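PDB 6FBM: gram-negative insecticidal protein, which probably acts as an insecticidal pore-forming toxin, pairing a membrane-attack-complex/perforin (MACPF) module with a beta-tripod module. Local coordinates for residues A[72-76]-A[202-207]; A[106-110]-A[233-237]; A[122-128]-A[179-185]. All coordinates share one frame; numbering follows the deposited sequence.

How the contacts relate
All three contacts lie in the MACPF module and reach one twisted antiparallel sheet, in which strands 64-78, 120-134, 179-187 and 232-239 are successive neighbours. Contact 3 joins the two middle strands. In contact 1, helix 198-209 packs on the face carrying Thr124 and Tyr183; in contact 2, helix 102-108 meets strand 232-239 on the other face. The centres of contacts 1 and 3 are about 7 Å apart, those of 2 and 3 about 11 Å, and those of 1 and 2 about 14 Å. Along the chain the segments of contacts 1 and 2 alternate, and contact 3 lies within both spans. By position both helices probably belong to the clusters that become membrane hairpins in MACPF relatives.

Contact 1. Residues A[72-76]-A[202-207]; sequences DFKQD and AEMSYK
The side chains of Phe73 and Glu203 both leave their backbones with CG opposite the main-chain N (chi1 -174° in Phe73), which carries the ring from strand 64-78 and the extended glutamate chain from helix 198-209 into the same layer between strand and helix. There Phe73 CZ rests 3.7 Å from Glu203 CG, while Phe73 CE2 lies 4.1 Å from Glu203 CD. The two side chains pass at a slant, with the ring and carboxylate planes 31° apart. Lys207, one helical turn on from Glu203, brings its extended chain round to the ring: Lys207 NZ stands over the face of Phe73, 4.9 Å from the ring centroid and 7° off the normal, a cation-pi contact. The same ammonium forms a salt bridge in which Lys207 NZ is 2.8 Å from Glu203 OE2, on the anti lone pair of that oxygen. Tyr206 meets Phe73 at its edge, CD2 near the ring plane and 4.3 Å from Phe73 CE1; its hydroxyl reaches beyond to Glu126. Next along the strand, Gln75 sends NE2 to within 3.8 Å of Ala202 CB. The amide nitrogen also comes near the backbone N of Glu203 without bonding to it, being held instead by Ser199 O, earlier on the same helix, and by Thr124 OG1 of the adjoining strand. This is packing of a helix on the sheet of the MACPF fold, with strand 120-134 beside Phe73 and helix 220-230 behind Ala202 and Ser205. One lysine charge thus serves both a carboxylate and an aromatic face, and the salt bridge should help keep the ammonium over Phe73. The join combines electrostatic and apolar contacts, with Gln75 as a polar tie to the helix at its side.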
ATOM      1  N   ASP A  72     -11.226 -30.784  -9.046  1.00 41.06           N
ATOM      2  CA  ASP A  72     -11.099 -32.251  -9.057  1.00 40.64           C
ATOM      3  C   ASP A  72     -11.227 -32.684  -7.615  1.00 38.50           C
ATOM      4  O   ASP A  72     -10.541 -32.179  -6.721  1.00 36.21           O
ATOM      5  CB  ASP A  72      -9.762 -32.734  -9.660  1.00 43.29           C
ATOM      6  CG  ASP A  72      -9.734 -32.642 -11.210  1.00 49.25           C
ATOM      7  OD1 ASP A  72     -10.806 -32.918 -11.803  1.00 50.59           O
ATOM      8  OD2 ASP A  72      -8.663 -32.299 -11.831  1.00 54.22           O
ATOM      9  N   PHE A  73     -12.121 -33.633  -7.379  1.00 39.14           N
ATOM     10  CA  PHE A  73     -12.323 -34.206  -6.065  1.00 38.14           C
ATOM     11  C   PHE A  73     -11.793 -35.636  -6.078  1.00 35.03           C
ATOM     12  O   PHE A  73     -12.122 -36.409  -6.951  1.00 37.79           O
ATOM     13  CB  PHE A  73     -13.801 -34.183  -5.748  1.00 39.11           C
ATOM     14  CG  PHE A  73     -14.113 -34.626  -4.371  1.00 40.02           C
ATOM     15  CD1 PHE A  73     -14.040 -33.730  -3.312  1.00 38.80           C
ATOM     16  CD2 PHE A  73     -14.483 -35.959  -4.123  1.00 43.13           C
ATOM     17  CE1 PHE A  73     -14.324 -34.149  -2.023  1.00 40.25           C
ATOM     18  CE2 PHE A  73     -14.768 -36.391  -2.835  1.00 44.05           C
ATOM     19  CZ  PHE A  73     -14.681 -35.488  -1.786  1.00 41.13           C
ATOM     20  N   LYS A  74     -10.962 -35.984  -5.111  1.00 33.14           N
ATOM     21  CA  LYS A  74     -10.326 -37.309  -5.072  1.00 33.34           C
ATOM     22  C   LYS A  74     -10.304 -37.819  -3.654  1.00 28.54           C
ATOM     23  O   LYS A  74     -10.057 -37.051  -2.736  1.00 29.23           O
ATOM     24  CB  LYS A  74      -8.889 -37.242  -5.551  1.00 36.35           C
ATOM     25  CG  LYS A  74      -8.723 -37.393  -7.056  1.00 38.14           C
ATOM     26  CD  LYS A  74      -7.279 -37.245  -7.524  1.00 38.71           C
ATOM     27  CE  LYS A  74      -6.811 -35.848  -7.980  1.00 41.05           C
ATOM     28  NZ  LYS A  74      -6.275 -35.737  -9.368  1.00 42.53           N
ATOM     29  N   GLN A  75     -10.537 -39.116  -3.484  1.00 25.83           N
ATOM     30  CA  GLN A  75     -10.388 -39.773  -2.186  1.00 24.06           C
ATOM     31  C   GLN A  75      -9.553 -41.034  -2.296  1.00 24.04           C
ATOM     32  O   GLN A  75      -9.779 -41.868  -3.163  1.00 26.32           O
ATOM     33  CB  GLN A  75     -11.743 -40.128  -1.611  1.00 22.79           C
ATOM     34  CG  GLN A  75     -12.556 -38.912  -1.171  1.00 21.93           C
ATOM     35  CD  GLN A  75     -13.800 -39.324  -0.437  1.00 20.25           C
ATOM     36  OE1 GLN A  75     -14.638 -40.035  -0.992  1.00 19.98           O
ATOM     37  NE2 GLN A  75     -13.921 -38.904   0.821  1.00 19.20           N
ATOM     38  N   ASP A  76      -8.582 -41.163  -1.406  1.00 24.50           N
ATOM     39  CA  ASP A  76      -7.902 -42.429  -1.182  1.00 25.59           C
ATOM     40  C   ASP A  76      -8.233 -42.846   0.219  1.00 23.83           C
ATOM     41  O   ASP A  76      -7.923 -42.137   1.156  1.00 22.26           O
ATOM     42  CB  ASP A  76      -6.396 -42.282  -1.350  1.00 28.24           C
ATOM     43  CG  ASP A  76      -6.019 -41.802  -2.746  1.00 30.38           C
ATOM     44  OD1 ASP A  76      -6.529 -42.367  -3.753  1.00 29.41           O
ATOM     45  OD2 ASP A  76      -5.232 -40.840  -2.807  1.00 33.40           O
ATOM     46  N   ALA A 202     -16.676 -38.847   5.064  1.00 20.69           N
ATOM     47  CA  ALA A 202     -15.525 -37.966   4.992  1.00 21.14           C
ATOM     48  C   ALA A 202     -15.763 -36.854   4.003  1.00 20.99           C
ATOM     49  O   ALA A 202     -15.509 -35.693   4.303  1.00 19.33           O
ATOM     50  CB  ALA A 202     -14.279 -38.760   4.616  1.00 20.78           C
ATOM     51  N   GLU A 203     -16.267 -37.231   2.829  1.00 23.59           N
ATOM     52  CA  GLU A 203     -16.688 -36.287   1.785  1.00 25.64           C
ATOM     53  C   GLU A 203     -17.664 -35.249   2.332  1.00 25.23           C
ATOM     54  O   GLU A 203     -17.456 -34.057   2.174  1.00 26.16           O
ATOM     55  CB  GLU A 203     -17.311 -37.055   0.595  1.00 28.23           C
ATOM     56  CG  GLU A 203     -18.069 -36.238  -0.456  1.00 29.77           C
ATOM     57  CD  GLU A 203     -18.653 -37.067  -1.587  1.00 31.84           C
ATOM     58  OE1 GLU A 203     -18.758 -38.298  -1.448  1.00 31.65           O
ATOM     59  OE2 GLU A 203     -19.005 -36.480  -2.638  1.00 36.56           O
ATOM     60  N   MET A 204     -18.718 -35.702   2.992  1.00 24.46           N
ATOM     61  CA  MET A 204     -19.730 -34.794   3.540  1.00 22.25           C
ATOM     62  C   MET A 204     -19.154 -33.917   4.616  1.00 19.83           C
ATOM     63  O   MET A 204     -19.489 -32.738   4.693  1.00 18.34           O
ATOM     64  CB  MET A 204     -20.954 -35.582   4.053  1.00 23.95           C
ATOM     65  CG  MET A 204     -21.704 -36.361   2.954  1.00 25.40           C
ATOM     66  SD  MET A 204     -22.041 -35.395   1.449  1.00 28.55           S
ATOM     67  CE  MET A 204     -22.001 -36.649   0.183  1.00 29.34           C
ATOM     68  N   SER A 205     -18.298 -34.460   5.473  1.00 18.62           N
ATOM     69  CA  SER A 205     -17.705 -33.652   6.531  1.00 17.91           C
ATOM     70  C   SER A 205     -16.884 -32.530   5.903  1.00 18.23           C
ATOM     71  O   SER A 205     -17.044 -31.353   6.276  1.00 16.92           O
ATOM     72  CB  SER A 205     -16.860 -34.495   7.460  1.00 17.43           C
ATOM     73  OG  SER A 205     -16.349 -33.701   8.511  1.00 16.89           O
ATOM     74  N   TYR A 206     -16.045 -32.881   4.923  1.00 17.74           N
ATOM     75  CA  TYR A 206     -15.250 -31.879   4.218  1.00 17.72           C
ATOM     76  C   TYR A 206     -16.172 -30.850   3.570  1.00 17.68           C
ATOM     77  O   TYR A 206     -15.996 -29.661   3.763  1.00 18.46           O
ATOM     78  CB  TYR A 206     -14.310 -32.504   3.159  1.00 18.38           C
ATOM     79  CG  TYR A 206     -13.668 -31.444   2.315  1.00 18.47           C
ATOM     80  CD1 TYR A 206     -12.611 -30.681   2.805  1.00 17.99           C
ATOM     81  CD2 TYR A 206     -14.174 -31.146   1.034  1.00 18.80           C
ATOM     82  CE1 TYR A 206     -12.062 -29.675   2.031  1.00 17.93           C
ATOM     83  CE2 TYR A 206     -13.620 -30.139   0.264  1.00 18.46           C
ATOM     84  CZ  TYR A 206     -12.582 -29.413   0.767  1.00 17.90           C
ATOM     85  OH  TYR A 206     -12.059 -28.424   0.006  1.00 19.53           O
ATOM     86  N   LYS A 207     -17.158 -31.308   2.815  1.00 16.59           N
ATOM     87  CA  LYS A 207     -18.064 -30.391   2.094  1.00 16.10           C
ATOM     88  C   LYS A 207     -18.877 -29.472   2.985  1.00 15.62           C
ATOM     89  O   LYS A 207     -19.152 -28.357   2.594  1.00 16.14           O
ATOM     90  CB  LYS A 207     -18.981 -31.146   1.138  1.00 15.90           C
ATOM     91  CG  LYS A 207     -18.232 -31.602  -0.083  1.00 16.33           C
ATOM     92  CD  LYS A 207     -19.136 -32.341  -1.057  1.00 17.42           C
ATOM     93  CE  LYS A 207     -18.363 -32.667  -2.332  1.00 17.96           C
ATOM     94  NZ  LYS A 207     -19.108 -33.692  -3.115  1.00 19.08           N
TER

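Contact 2. Residues A[106-110]-A[233-237]; sequences SVDFT and TIRLT
Arg235 NH1 meets two successive carbonyls at the end of helix 102-108, Ser106 O and Val107 O, and so ties strand 232-239 of the MACPF sheet to a helix from the segment linking strands 64-78 and 120-134. The bond from Arg235 NH1 to Val107 O is 2.9 Å long with an angle of 147° at the hydrogen. It comes from above the carbonyl plane and not along a lone pair. The second, to Ser106 O, is weak, bent to 129°, though that oxygen also lies near the guanidinium plane. An extended chain from CG to NE lets Arg235 span the gap between sheet and helix, and on the way its CD passes 3.6 Å from Asp108 O, a carbonyl that accepts a hydrogen bond from Ser184 OG on the neighbouring strand. After the helix the chain turns at Phe109 across the guanidinium: Thr110 N lies 4.0 Å above the plane of the Arg235 guanidinium, offset toward its rim. Thr110 then lays its methyl across the arginine end, CG2 3.7 Å from Arg235 NH2, while its hydroxyl caps the next helix at Asp113 N. Asp113 also takes the hydroxyl of Thr233, a second link between strand and helical segment. The Phe109 side chain leaves the backbone away from the strand, and its ring makes edge-to-face contacts with Tyr84 and Tyr121. Carbonyls at a helix C-terminus carry partial negative charge, so the cation of Arg235 probably gains from facing them. Beyond the arginine, Val107 and Thr237 cross at about a right angle: chi1 168° sets Val107 CG1 opposite its backbone N, and that methyl touches Thr237 OG1 at 3.7 Å and Thr237 CG2 at 4.0 Å.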
ATOM      1  N   SER A 106       3.127 -38.455   7.449  1.00 17.62           N
ATOM      2  CA  SER A 106       3.242 -37.754   8.735  1.00 17.73           C
ATOM      3  C   SER A 106       2.711 -36.340   8.678  1.00 17.46           C
ATOM      4  O   SER A 106       2.435 -35.752   9.703  1.00 17.99           O
ATOM      5  CB  SER A 106       4.670 -37.791   9.272  1.00 17.06           C
ATOM      6  OG  SER A 106       4.926 -39.093   9.731  1.00 16.62           O
ATOM      7  N   VAL A 107       2.589 -35.789   7.483  1.00 18.24           N
ATOM      8  CA  VAL A 107       1.841 -34.561   7.278  1.00 18.98           C
ATOM      9  C   VAL A 107       0.353 -34.843   7.544  1.00 19.71           C
ATOM     10  O   VAL A 107      -0.284 -34.094   8.280  1.00 19.93           O
ATOM     11  CB  VAL A 107       2.087 -33.951   5.869  1.00 18.12           C
ATOM     12  CG1 VAL A 107       1.072 -32.825   5.553  1.00 18.29           C
ATOM     13  CG2 VAL A 107       3.524 -33.451   5.797  1.00 18.20           C
ATOM     14  N   ASP A 108      -0.160 -35.936   6.988  1.00 20.39           N
ATOM     15  CA  ASP A 108      -1.591 -36.256   7.048  1.00 21.62           C
ATOM     16  C   ASP A 108      -2.081 -36.953   8.321  1.00 21.91           C
ATOM     17  O   ASP A 108      -3.243 -36.792   8.691  1.00 23.12           O
ATOM     18  CB  ASP A 108      -1.983 -37.133   5.856  1.00 21.64           C
ATOM     19  CG  ASP A 108      -1.860 -36.406   4.522  1.00 21.81           C
ATOM     20  OD1 ASP A 108      -1.936 -35.145   4.477  1.00 22.83           O
ATOM     21  OD2 ASP A 108      -1.672 -37.112   3.510  1.00 21.61           O
ATOM     22  N   PHE A 109      -1.222 -37.753   8.954  1.00 21.90           N
ATOM     23  CA  PHE A 109      -1.605 -38.618  10.076  1.00 21.17           C
ATOM     24  C   PHE A 109      -0.552 -38.588  11.161  1.00 20.26           C
ATOM     25  O   PHE A 109       0.637 -38.465  10.873  1.00 20.28           O
ATOM     26  CB  PHE A 109      -1.741 -40.071   9.613  1.00 21.07           C
ATOM     27  CG  PHE A 109      -2.600 -40.249   8.399  1.00 20.98           C
ATOM     28  CD1 PHE A 109      -3.953 -39.984   8.448  1.00 20.97           C
ATOM     29  CD2 PHE A 109      -2.046 -40.688   7.205  1.00 21.50           C
ATOM     30  CE1 PHE A 109      -4.747 -40.166   7.332  1.00 21.40           C
ATOM     31  CE2 PHE A 109      -2.821 -40.861   6.078  1.00 21.70           C
ATOM     32  CZ  PHE A 109      -4.179 -40.593   6.137  1.00 21.95           C
ATOM     33  N   THR A 110      -0.973 -38.742  12.411  1.00 20.81           N
ATOM     34  CA  THR A 110      -0.022 -38.867  13.514  1.00 19.94           C
ATOM     35  C   THR A 110       0.727 -40.176  13.330  1.00 19.56           C
ATOM     36  O   THR A 110       0.243 -41.117  12.721  1.00 18.80           O
ATOM     37  CB  THR A 110      -0.670 -38.889  14.905  1.00 19.77           C
ATOM     38  OG1 THR A 110      -1.559 -40.016  15.011  1.00 20.79           O
ATOM     39  CG2 THR A 110      -1.412 -37.579  15.211  1.00 20.44           C
ATOM     40  N   THR A 233      -8.841 -38.418  14.091  1.00 19.12           N
ATOM     41  CA  THR A 233      -7.849 -37.346  14.009  1.00 19.29           C
ATOM     42  C   THR A 233      -7.881 -36.780  12.571  1.00 19.23           C
ATOM     43  O   THR A 233      -7.635 -37.495  11.582  1.00 17.87           O
ATOM     44  CB  THR A 233      -6.443 -37.864  14.342  1.00 19.44           C
ATOM     45  OG1 THR A 233      -6.480 -38.614  15.562  1.00 20.21           O
ATOM     46  CG2 THR A 233      -5.475 -36.700  14.489  1.00 19.57           C
ATOM     47  N   ILE A 234      -8.178 -35.481  12.488  1.00 20.33           N
ATOM     48  CA  ILE A 234      -8.444 -34.804  11.235  1.00 20.52           C
ATOM     49  C   ILE A 234      -7.448 -33.653  11.062  1.00 19.76           C
ATOM     50  O   ILE A 234      -7.234 -32.859  11.971  1.00 18.52           O
ATOM     51  CB  ILE A 234      -9.909 -34.306  11.195  1.00 21.06           C
ATOM     52  CG1 ILE A 234     -10.841 -35.513  11.203  1.00 21.28           C
ATOM     53  CG2 ILE A 234     -10.192 -33.507   9.909  1.00 21.88           C
ATOM     54  CD1 ILE A 234     -12.326 -35.173  11.180  1.00 21.75           C
ATOM     55  N   ARG A 235      -6.850 -33.579   9.876  1.00 20.21           N
ATOM     56  CA  ARG A 235      -6.003 -32.451   9.488  1.00 19.94           C
ATOM     57  C   ARG A 235      -6.457 -31.875   8.158  1.00 19.71           C
ATOM     58  O   ARG A 235      -7.056 -32.580   7.324  1.00 21.61           O
ATOM     59  CB  ARG A 235      -4.548 -32.899   9.402  1.00 19.54           C
ATOM     60  CG  ARG A 235      -3.935 -33.162  10.762  1.00 19.86           C
ATOM     61  CD  ARG A 235      -2.607 -33.850  10.657  1.00 20.13           C
ATOM     62  NE  ARG A 235      -1.939 -34.027  11.944  1.00 21.34           N
ATOM     63  CZ  ARG A 235      -0.700 -34.522  12.100  1.00 20.93           C
ATOM     64  NH1 ARG A 235       0.005 -34.940  11.050  1.00 20.03           N
ATOM     65  NH2 ARG A 235      -0.173 -34.643  13.321  1.00 21.72           N
ATOM     66  N   LEU A 236      -6.197 -30.583   7.994  1.00 18.64           N
ATOM     67  CA  LEU A 236      -6.427 -29.877   6.745  1.00 18.08           C
ATOM     68  C   LEU A 236      -5.101 -29.242   6.299  1.00 17.80           C
ATOM     69  O   LEU A 236      -4.574 -28.389   6.995  1.00 18.30           O
ATOM     70  CB  LEU A 236      -7.488 -28.805   6.939  1.00 17.42           C
ATOM     71  CG  LEU A 236      -7.943 -28.104   5.666  1.00 17.04           C
ATOM     72  CD1 LEU A 236      -8.548 -29.076   4.675  1.00 16.85           C
ATOM     73  CD2 LEU A 236      -8.973 -27.053   6.041  1.00 17.34           C
ATOM     74  N   THR A 237      -4.565 -29.684   5.160  1.00 17.40           N
ATOM     75  CA  THR A 237      -3.332 -29.145   4.608  1.00 17.22           C
ATOM     76  C   THR A 237      -3.606 -28.509   3.243  1.00 16.70           C
ATOM     77  O   THR A 237      -4.277 -29.098   2.385  1.00 16.86           O
ATOM     78  CB  THR A 237      -2.278 -30.244   4.463  1.00 16.98           C
ATOM     79  OG1 THR A 237      -2.080 -30.852   5.731  1.00 16.38           O
ATOM     80  CG2 THR A 237      -0.932 -29.678   4.053  1.00 17.47           C
TER

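Contact 3. Residues A[122-128]-A[179-185]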
ATOM      1  N   SER A 122      -7.965 -41.875   5.446  1.00 13.74           N
ATOM      2  CA  SER A 122      -8.601 -41.228   4.302  1.00 12.85           C
ATOM      3  C   SER A 122      -7.872 -39.945   3.969  1.00 13.19           C
ATOM      4  O   SER A 122      -7.506 -39.165   4.859  1.00 12.37           O
ATOM      5  CB  SER A 122     -10.076 -40.936   4.573  1.00 12.58           C
ATOM      6  OG  SER A 122     -10.248 -40.133   5.738  1.00 11.92           O
ATOM      7  N   SER A 123      -7.673 -39.717   2.672  1.00 13.79           N
ATOM      8  CA  SER A 123      -7.271 -38.415   2.156  1.00 14.51           C
ATOM      9  C   SER A 123      -8.372 -37.949   1.240  1.00 15.52           C
ATOM     10  O   SER A 123      -8.624 -38.574   0.207  1.00 18.84           O
ATOM     11  CB  SER A 123      -5.955 -38.526   1.402  1.00 14.76           C
ATOM     12  OG  SER A 123      -5.698 -37.365   0.613  1.00 15.33           O
ATOM     13  N   THR A 124      -9.043 -36.866   1.614  1.00 15.66           N
ATOM     14  CA  THR A 124     -10.072 -36.288   0.788  1.00 15.71           C
ATOM     15  C   THR A 124      -9.501 -34.973   0.264  1.00 16.25           C
ATOM     16  O   THR A 124      -9.321 -34.036   1.039  1.00 14.79           O
ATOM     17  CB  THR A 124     -11.339 -36.092   1.604  1.00 16.23           C
ATOM     18  OG1 THR A 124     -11.864 -37.375   1.958  1.00 16.38           O
ATOM     19  CG2 THR A 124     -12.377 -35.345   0.810  1.00 16.32           C
ATOM     20  N   ARG A 125      -9.228 -34.932  -1.050  1.00 17.23           N
ATOM     21  CA  ARG A 125      -8.526 -33.817  -1.684  1.00 18.64           C
ATOM     22  C   ARG A 125      -9.418 -33.111  -2.678  1.00 17.26           C
ATOM     23  O   ARG A 125     -10.056 -33.731  -3.534  1.00 16.56           O
ATOM     24  CB  ARG A 125      -7.255 -34.271  -2.400  1.00 22.11           C
ATOM     25  CG  ARG A 125      -6.348 -35.155  -1.558  1.00 26.42           C
ATOM     26  CD  ARG A 125      -4.932 -35.293  -2.132  1.00 30.09           C
ATOM     27  NE  ARG A 125      -4.919 -36.042  -3.386  1.00 34.19           N
ATOM     28  CZ  ARG A 125      -5.041 -37.371  -3.463  1.00 37.50           C
ATOM     29  NH1 ARG A 125      -5.172 -38.148  -2.359  1.00 39.45           N
ATOM     30  NH2 ARG A 125      -5.046 -37.935  -4.668  1.00 37.47           N
ATOM     31  N   GLU A 126      -9.482 -31.794  -2.537  1.00 16.78           N
ATOM     32  CA  GLU A 126     -10.199 -30.980  -3.475  1.00 16.36           C
ATOM     33  C   GLU A 126      -9.182 -30.082  -4.118  1.00 16.29           C
ATOM     34  O   GLU A 126      -8.629 -29.189  -3.471  1.00 17.14           O
ATOM     35  CB  GLU A 126     -11.284 -30.180  -2.791  1.00 16.61           C
ATOM     36  CG  GLU A 126     -12.141 -29.443  -3.787  1.00 17.79           C
ATOM     37  CD  GLU A 126     -13.262 -28.705  -3.149  1.00 18.17           C
ATOM     38  OE1 GLU A 126     -14.390 -28.978  -3.580  1.00 21.14           O
ATOM     39  OE2 GLU A 126     -13.030 -27.867  -2.256  1.00 17.22           O
ATOM     40  N   ALA A 127      -8.948 -30.325  -5.394  1.00 16.30           N
ATOM     41  CA  ALA A 127      -7.925 -29.619  -6.147  1.00 16.78           C
ATOM     42  C   ALA A 127      -8.622 -28.540  -6.981  1.00 16.80           C
ATOM     43  O   ALA A 127      -9.504 -28.847  -7.799  1.00 15.11           O
ATOM     44  CB  ALA A 127      -7.158 -30.586  -7.032  1.00 16.82           C
ATOM     45  N   HIS A 128      -8.251 -27.276  -6.743  1.00 17.86           N
ATOM     46  CA  HIS A 128      -8.821 -26.157  -7.468  1.00 18.36           C
ATOM     47  C   HIS A 128      -7.835 -25.796  -8.570  1.00 17.32           C
ATOM     48  O   HIS A 128      -6.936 -25.000  -8.362  1.00 17.30           O
ATOM     49  CB  HIS A 128      -9.081 -25.010  -6.515  1.00 19.99           C
ATOM     50  CG  HIS A 128     -10.171 -25.296  -5.521  1.00 21.57           C
ATOM     51  ND1 HIS A 128     -11.362 -24.587  -5.500  1.00 22.40           N
ATOM     52  CD2 HIS A 128     -10.280 -26.241  -4.559  1.00 21.95           C
ATOM     53  CE1 HIS A 128     -12.140 -25.075  -4.548  1.00 22.32           C
ATOM     54  NE2 HIS A 128     -11.506 -26.074  -3.962  1.00 21.57           N
ATOM     55  N   GLY A 179      -4.797 -24.250  -6.175  1.00 11.48           N
ATOM     56  CA  GLY A 179      -4.666 -24.657  -4.773  1.00 11.68           C
ATOM     57  C   GLY A 179      -5.393 -25.920  -4.490  1.00 11.85           C
ATOM     58  O   GLY A 179      -6.398 -26.222  -5.118  1.00 12.75           O
ATOM     59  N   ARG A 180      -4.884 -26.671  -3.533  1.00 12.74           N
ATOM     60  CA  ARG A 180      -5.450 -27.969  -3.157  1.00 13.01           C
ATOM     61  C   ARG A 180      -5.688 -27.975  -1.667  1.00 14.17           C
ATOM     62  O   ARG A 180      -4.831 -27.488  -0.918  1.00 15.37           O
ATOM     63  CB  ARG A 180      -4.437 -29.059  -3.451  1.00 12.80           C
ATOM     64  CG  ARG A 180      -4.973 -30.466  -3.336  1.00 13.17           C
ATOM     65  CD  ARG A 180      -3.945 -31.499  -3.787  1.00 12.48           C
ATOM     66  NE  ARG A 180      -3.098 -31.903  -2.673  1.00 12.00           N
ATOM     67  CZ  ARG A 180      -1.772 -31.817  -2.584  1.00 11.65           C
ATOM     68  NH1 ARG A 180      -1.008 -31.314  -3.538  1.00 11.70           N
ATOM     69  NH2 ARG A 180      -1.187 -32.266  -1.486  1.00 11.67           N
ATOM     70  N   LEU A 181      -6.800 -28.561  -1.224  1.00 14.79           N
ATOM     71  CA  LEU A 181      -6.971 -28.866   0.190  1.00 14.35           C
ATOM     72  C   LEU A 181      -6.992 -30.365   0.375  1.00 14.21           C
ATOM     73  O   LEU A 181      -7.639 -31.069  -0.391  1.00 13.77           O
ATOM     74  CB  LEU A 181      -8.260 -28.263   0.714  1.00 14.83           C
ATOM     75  CG  LEU A 181      -8.313 -26.736   0.726  1.00 15.16           C
ATOM     76  CD1 LEU A 181      -9.626 -26.303   1.343  1.00 15.41           C
ATOM     77  CD2 LEU A 181      -7.142 -26.113   1.477  1.00 14.55           C
ATOM     78  N   ASP A 182      -6.266 -30.828   1.397  1.00 14.19           N
ATOM     79  CA  ASP A 182      -6.196 -32.223   1.804  1.00 14.31           C
ATOM     80  C   ASP A 182      -6.839 -32.346   3.157  1.00 15.43           C
ATOM     81  O   ASP A 182      -6.298 -31.870   4.152  1.00 17.40           O
ATOM     82  CB  ASP A 182      -4.760 -32.655   1.949  1.00 13.68           C
ATOM     83  CG  ASP A 182      -4.068 -32.805   0.620  1.00 14.20           C
ATOM     84  OD1 ASP A 182      -4.738 -32.691  -0.397  1.00 14.60           O
ATOM     85  OD2 ASP A 182      -2.840 -33.010   0.580  1.00 15.55           O
ATOM     86  N   TYR A 183      -8.018 -32.963   3.201  1.00 15.72           N
ATOM     87  CA  TYR A 183      -8.727 -33.217   4.436  1.00 15.11           C
ATOM     88  C   TYR A 183      -8.415 -34.647   4.746  1.00 15.70           C
ATOM     89  O   TYR A 183      -8.994 -35.562   4.155  1.00 16.02           O
ATOM     90  CB  TYR A 183     -10.211 -32.991   4.186  1.00 14.58           C
ATOM     91  CG  TYR A 183     -11.135 -33.110   5.380  1.00 13.68           C
ATOM     92  CD1 TYR A 183     -11.160 -32.143   6.366  1.00 13.34           C
ATOM     93  CD2 TYR A 183     -12.051 -34.135   5.451  1.00 13.58           C
ATOM     94  CE1 TYR A 183     -12.033 -32.252   7.424  1.00 13.77           C
ATOM     95  CE2 TYR A 183     -12.940 -34.227   6.501  1.00 13.68           C
ATOM     96  CZ  TYR A 183     -12.932 -33.284   7.480  1.00 13.60           C
ATOM     97  OH  TYR A 183     -13.818 -33.388   8.513  1.00 13.56           O
ATOM     98  N   SER A 184      -7.464 -34.852   5.643  1.00 16.66           N
ATOM     99  CA  SER A 184      -6.981 -36.210   5.929  1.00 17.60           C
ATOM    100  C   SER A 184      -7.457 -36.692   7.296  1.00 17.73           C
ATOM    101  O   SER A 184      -7.389 -35.946   8.289  1.00 17.94           O
ATOM    102  CB  SER A 184      -5.455 -36.279   5.815  1.00 17.46           C
ATOM    103  OG  SER A 184      -4.840 -35.562   6.856  1.00 17.80           O
ATOM    104  N   ALA A 185      -7.930 -37.941   7.349  1.00 17.78           N
ATOM    105  CA  ALA A 185      -8.538 -38.454   8.579  1.00 17.13           C
ATOM    106  C   ALA A 185      -8.015 -39.831   8.916  1.00 17.17           C
ATOM    107  O   ALA A 185      -7.984 -40.742   8.055  1.00 17.65           O
ATOM    108  CB  ALA A 185     -10.061 -38.464   8.486  1.00 16.85           C
TER
HETATM  109  O   HOH W   1     -10.672 -37.588   4.620  1.00  9.17           O
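Thr124 and Tyr183 exchange two backbone hydrogen bonds, Tyr183 N to Thr124 O at 2.7 Å and Thr124 N to Tyr183 O at 2.9 Å. Ser122 with Ala185, Glu126 with Leu181 and His128 with Gly179 repeat this antiparallel hydrogen-bonded pattern, an eight-bond ladder between the two middle strands of the four-stranded MACPF core. In a non-hydrogen-bonded pair, Arg125 CD lies 3.1 Å from Asp182 OD1, the side chains pointing the same way, yet Arg125 NE stays 4.5 Å from Asp182 OD1, too far for a salt bridge, and their planes stand nearly perpendicular. Asp182 is gripped side-on by Arg180, NE 2.9 Å from OD1 and NH2 2.7 Å from OD2. Arg125 bends at chi3 (-68°), and its NH1 donates to Ser123 OG at 3.1 Å and forms a salt bridge with Asp76. On the other face a water bridges Ser122 OG, Thr124 OG1 (also held by Gln75) and Tyr183 O, donating to the last at 2.7 Å. His128 NE2 bonds Glu126 OE2, which the Tyr206 hydroxyl also meets. Each buried arginine thus has its own carboxylate, Asp182 for Arg180 and Asp76 for Arg125, which probably offsets the closeness of the cations.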